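Luciferase-like enzymeAMP-CoA-ligase (Zophobas atratus, PDB 4W8O) probably activates carboxylic acids with ATP to form acyl-adenylates and then CoA thioesters, as in related luciferase-like AMP-CoA-ligases. Local coordinates at residues A[37-46]-A[79-87]. Residues are numbered along the deposited sequence; the frame is centred on the assembly and turned at random.
Sequences QIDGDLDKSE and NSLDNSIPL
Gln37 and Leu81 carry a mixed polar and apolar contact between an edge hairpin of one sheet of the AMP-binding fold and the loop that follows a strand of another. The hairpin of strands 35-39 and 44-47 meets the loop that leads from strand 72-76 into helix 85-92. Leu81 lies over the hairpin with its two methyls divided. Leu81 CD1 packs on Lys44 CB at 3.6 Å, and Leu81 CD2 sits against Gln37 CD at 3.7 Å. The Gln37 side chain runs extended beyond CG (chi2 174°), which carries its amide to the loop backbone. There Gln37 NE2 donates to Leu81 O at 2.8 Å, tilted from the carbonyl plane. Gln37 NE2 also donates to Glu46 OE1 at 2.9 Å, close to the plane of its own amide. Glu46 is also held by Arg54 and Ser50 of helix 48-64, and Arg54 forms a salt bridge with Asp82 as well. Waters 1 and 2 both bridge Gln37 OE1 and Ser84 OG, and water 1 also reaches Ser80 O. Farther along, water 3 donates to Asp39 OD2 at 2.8 Å and accepts from Leu81 N. Asp39 OD1 meanwhile accepts from Asp41 N, an Asx turn, and from Leu42 N, which ties this carboxylate to the hairpin bend. With NE2 donating twice and OE1 taking a proton from water 2, the buried Gln37 amide is fixed in rotation. It joins the hairpin to the loop, and through Glu46 to helix 48-64.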
loop_
_atom_site.group_PDB
_atom_site.type_symbol
_atom_site.label_atom_id
_atom_site.label_comp_id
_atom_site.label_asym_id
_atom_site.label_seq_id
_atom_site.Cartn_x
_atom_site.Cartn_y
_atom_site.Cartn_z
ATOM N N GLN A 37 14.141 -3.331 -6.760
ATOM C CA GLN A 37 13.980 -3.763 -5.378
ATOM C C GLN A 37 15.309 -4.222 -4.768
ATOM O O GLN A 37 16.174 -4.806 -5.452
ATOM C CB GLN A 37 12.941 -4.893 -5.291
ATOM C CG GLN A 37 13.217 -6.096 -6.183
ATOM C CD GLN A 37 12.247 -7.255 -5.959
ATOM O OE1 GLN A 37 11.275 -7.137 -5.221
ATOM N NE2 GLN A 37 12.512 -8.379 -6.603
ATOM N N ILE A 38 15.448 -3.948 -3.473
ATOM C CA ILE A 38 16.601 -4.344 -2.679
ATOM C C ILE A 38 16.104 -4.993 -1.387
ATOM O O ILE A 38 15.344 -4.375 -0.638
ATOM C CB ILE A 38 17.484 -3.131 -2.297
ATOM C CG1 ILE A 38 18.016 -2.418 -3.547
ATOM C CG2 ILE A 38 18.651 -3.576 -1.415
ATOM C CD1 ILE A 38 18.923 -1.237 -3.238
ATOM N N ASP A 39 16.539 -6.231 -1.145
ATOM C CA ASP A 39 16.412 -6.872 0.156
ATOM C C ASP A 39 17.490 -6.343 1.113
ATOM O O ASP A 39 18.650 -6.753 1.052
ATOM C CB ASP A 39 16.545 -8.387 0.006
ATOM C CG ASP A 39 16.193 -9.136 1.278
ATOM O OD1 ASP A 39 16.487 -8.640 2.386
ATOM O OD2 ASP A 39 15.631 -10.242 1.166
ATOM N N GLY A 40 17.092 -5.444 2.006
ATOM C CA GLY A 40 18.008 -4.864 2.987
ATOM C C GLY A 40 18.664 -5.855 3.940
ATOM O O GLY A 40 19.752 -5.595 4.446
ATOM N N ASP A 41 18.009 -6.981 4.198
ATOM C CA ASP A 41 18.558 -7.990 5.099
ATOM C C ASP A 41 19.666 -8.804 4.443
ATOM O O ASP A 41 20.708 -9.039 5.049
ATOM C CB ASP A 41 17.457 -8.934 5.584
ATOM C CG ASP A 41 16.474 -8.257 6.511
ATOM O OD1 ASP A 41 16.903 -7.466 7.367
ATOM O OD2 ASP A 41 15.267 -8.537 6.400
ATOM N N LEU A 42 19.430 -9.236 3.210
ATOM C CA LEU A 42 20.373 -10.084 2.481
ATOM C C LEU A 42 21.358 -9.311 1.615
ATOM O O LEU A 42 22.327 -9.896 1.122
ATOM C CB LEU A 42 19.615 -11.071 1.591
ATOM C CG LEU A 42 18.686 -12.049 2.310
ATOM C CD1 LEU A 42 17.990 -12.935 1.288
ATOM C CD2 LEU A 42 19.443 -12.884 3.337
ATOM N N ASP A 43 21.118 -8.013 1.428
ATOM C CA ASP A 43 21.932 -7.178 0.537
ATOM C C ASP A 43 21.969 -7.764 -0.875
ATOM O O ASP A 43 23.031 -7.897 -1.480
ATOM C CB ASP A 43 23.351 -6.987 1.105
ATOM C CG ASP A 43 24.156 -5.925 0.361
ATOM O OD1 ASP A 43 23.561 -4.965 -0.170
ATOM O OD2 ASP A 43 25.398 -6.055 0.312
ATOM N N LYS A 44 20.794 -8.132 -1.378
ATOM C CA LYS A 44 20.621 -8.535 -2.771
ATOM C C LYS A 44 19.664 -7.549 -3.433
ATOM O O LYS A 44 18.806 -6.971 -2.773
ATOM C CB LYS A 44 20.051 -9.953 -2.871
ATOM C CG LYS A 44 20.830 -11.021 -2.122
ATOM C CD LYS A 44 22.221 -11.218 -2.701
ATOM C CE LYS A 44 23.014 -12.216 -1.879
ATOM N NZ LYS A 44 24.472 -12.047 -2.098
ATOM N N SER A 45 19.822 -7.356 -4.735
ATOM C CA SER A 45 18.997 -6.413 -5.472
ATOM C C SER A 45 18.578 -7.008 -6.808
ATOM O O SER A 45 19.084 -8.047 -7.214
ATOM C CB SER A 45 19.755 -5.105 -5.695
ATOM O OG SER A 45 20.757 -5.265 -6.673
ATOM N N GLU A 46 17.640 -6.346 -7.478
ATOM C CA GLU A 46 17.177 -6.791 -8.784
ATOM C C GLU A 46 16.713 -5.602 -9.615
ATOM O O GLU A 46 16.080 -4.680 -9.096
ATOM C CB GLU A 46 16.045 -7.813 -8.638
ATOM C CG GLU A 46 15.666 -8.496 -9.948
ATOM C CD GLU A 46 14.553 -9.526 -9.808
ATOM O OE1 GLU A 46 13.968 -9.665 -8.710
ATOM O OE2 GLU A 46 14.250 -10.199 -10.816
ATOM N N ASN A 79 8.053 -9.989 2.977
ATOM C CA ASN A 79 8.721 -9.386 1.829
ATOM C C ASN A 79 10.024 -10.111 1.486
ATOM O O ASN A 79 10.809 -10.473 2.372
ATOM C CB ASN A 79 8.983 -7.897 2.082
ATOM C CG ASN A 79 7.706 -7.070 2.093
ATOM O OD1 ASN A 79 6.823 -7.249 1.256
ATOM N ND2 ASN A 79 7.617 -6.138 3.023
ATOM N N SER A 80 10.227 -10.341 0.194
ATOM C CA SER A 80 11.439 -10.982 -0.322
ATOM C C SER A 80 11.632 -10.498 -1.749
ATOM O O SER A 80 10.806 -9.753 -2.259
ATOM C CB SER A 80 11.301 -12.506 -0.304
ATOM O OG SER A 80 10.396 -12.937 -1.316
ATOM N N LEU A 81 12.707 -10.919 -2.404
ATOM C CA LEU A 81 12.881 -10.593 -3.819
ATOM C C LEU A 81 11.914 -11.359 -4.731
ATOM O O LEU A 81 11.823 -11.054 -5.922
ATOM C CB LEU A 81 14.324 -10.835 -4.264
ATOM C CG LEU A 81 15.388 -9.897 -3.688
ATOM C CD1 LEU A 81 16.736 -10.328 -4.224
ATOM C CD2 LEU A 81 15.131 -8.438 -4.033
ATOM N N ASP A 82 11.186 -12.338 -4.188
ATOM C CA ASP A 82 10.262 -13.131 -5.001
ATOM C C ASP A 82 8.775 -12.863 -4.751
ATOM O O ASP A 82 7.955 -13.150 -5.630
ATOM C CB ASP A 82 10.535 -14.621 -4.798
ATOM C CG ASP A 82 11.928 -15.035 -5.257
ATOM O OD1 ASP A 82 12.554 -14.319 -6.060
ATOM O OD2 ASP A 82 12.401 -16.081 -4.803
ATOM N N ASN A 83 8.412 -12.327 -3.584
ATOM C CA ASN A 83 7.002 -12.323 -3.197
ATOM C C ASN A 83 6.095 -11.489 -4.108
ATOM O O ASN A 83 4.928 -11.836 -4.289
ATOM C CB ASN A 83 6.807 -11.930 -1.726
ATOM C CG ASN A 83 6.928 -10.447 -1.494
ATOM O OD1 ASN A 83 7.977 -9.862 -1.729
ATOM N ND2 ASN A 83 5.861 -9.830 -0.996
ATOM N N SER A 84 6.627 -10.417 -4.688
ATOM C CA SER A 84 5.838 -9.594 -5.607
ATOM C C SER A 84 5.846 -10.093 -7.070
ATOM O O SER A 84 5.022 -9.660 -7.875
ATOM C CB SER A 84 6.277 -8.121 -5.534
ATOM O OG SER A 84 7.562 -7.940 -6.095
ATOM N N ILE A 85 6.750 -11.007 -7.419
ATOM C CA ILE A 85 6.885 -11.439 -8.827
ATOM C C ILE A 85 5.603 -12.077 -9.380
ATOM O O ILE A 85 5.144 -11.691 -10.458
ATOM C CB ILE A 85 8.088 -12.400 -9.035
ATOM C CG1 ILE A 85 9.404 -11.734 -8.610
ATOM C CG2 ILE A 85 8.174 -12.859 -10.485
ATOM C CD1 ILE A 85 9.681 -10.389 -9.257
ATOM N N PRO A 86 5.019 -13.050 -8.647
ATOM C CA PRO A 86 3.779 -13.658 -9.129
ATOM C C PRO A 86 2.540 -12.755 -9.002
ATOM O O PRO A 86 1.540 -12.984 -9.688
ATOM C CB PRO A 86 3.643 -14.930 -8.279
ATOM C CG PRO A 86 4.487 -14.708 -7.074
ATOM C CD PRO A 86 5.505 -13.661 -7.395
ATOM N N LEU A 87 2.608 -11.748 -8.136
ATOM C CA LEU A 87 1.572 -10.721 -8.057
ATOM C C LEU A 87 1.572 -9.865 -9.325
ATOM O O LEU A 87 0.517 -9.632 -9.938
ATOM C CB LEU A 87 1.787 -9.853 -6.811
ATOM C CG LEU A 87 0.703 -8.809 -6.540
ATOM C CD1 LEU A 87 0.442 -8.687 -5.044
ATOM C CD2 LEU A 87 1.054 -7.451 -7.118
HETATM O O HOH W 1 9.458 -9.013 -4.535
HETATM O O HOH W 2 9.095 -5.664 -6.324
HETATM O O HOH W 3 14.833 -12.070 -0.740
#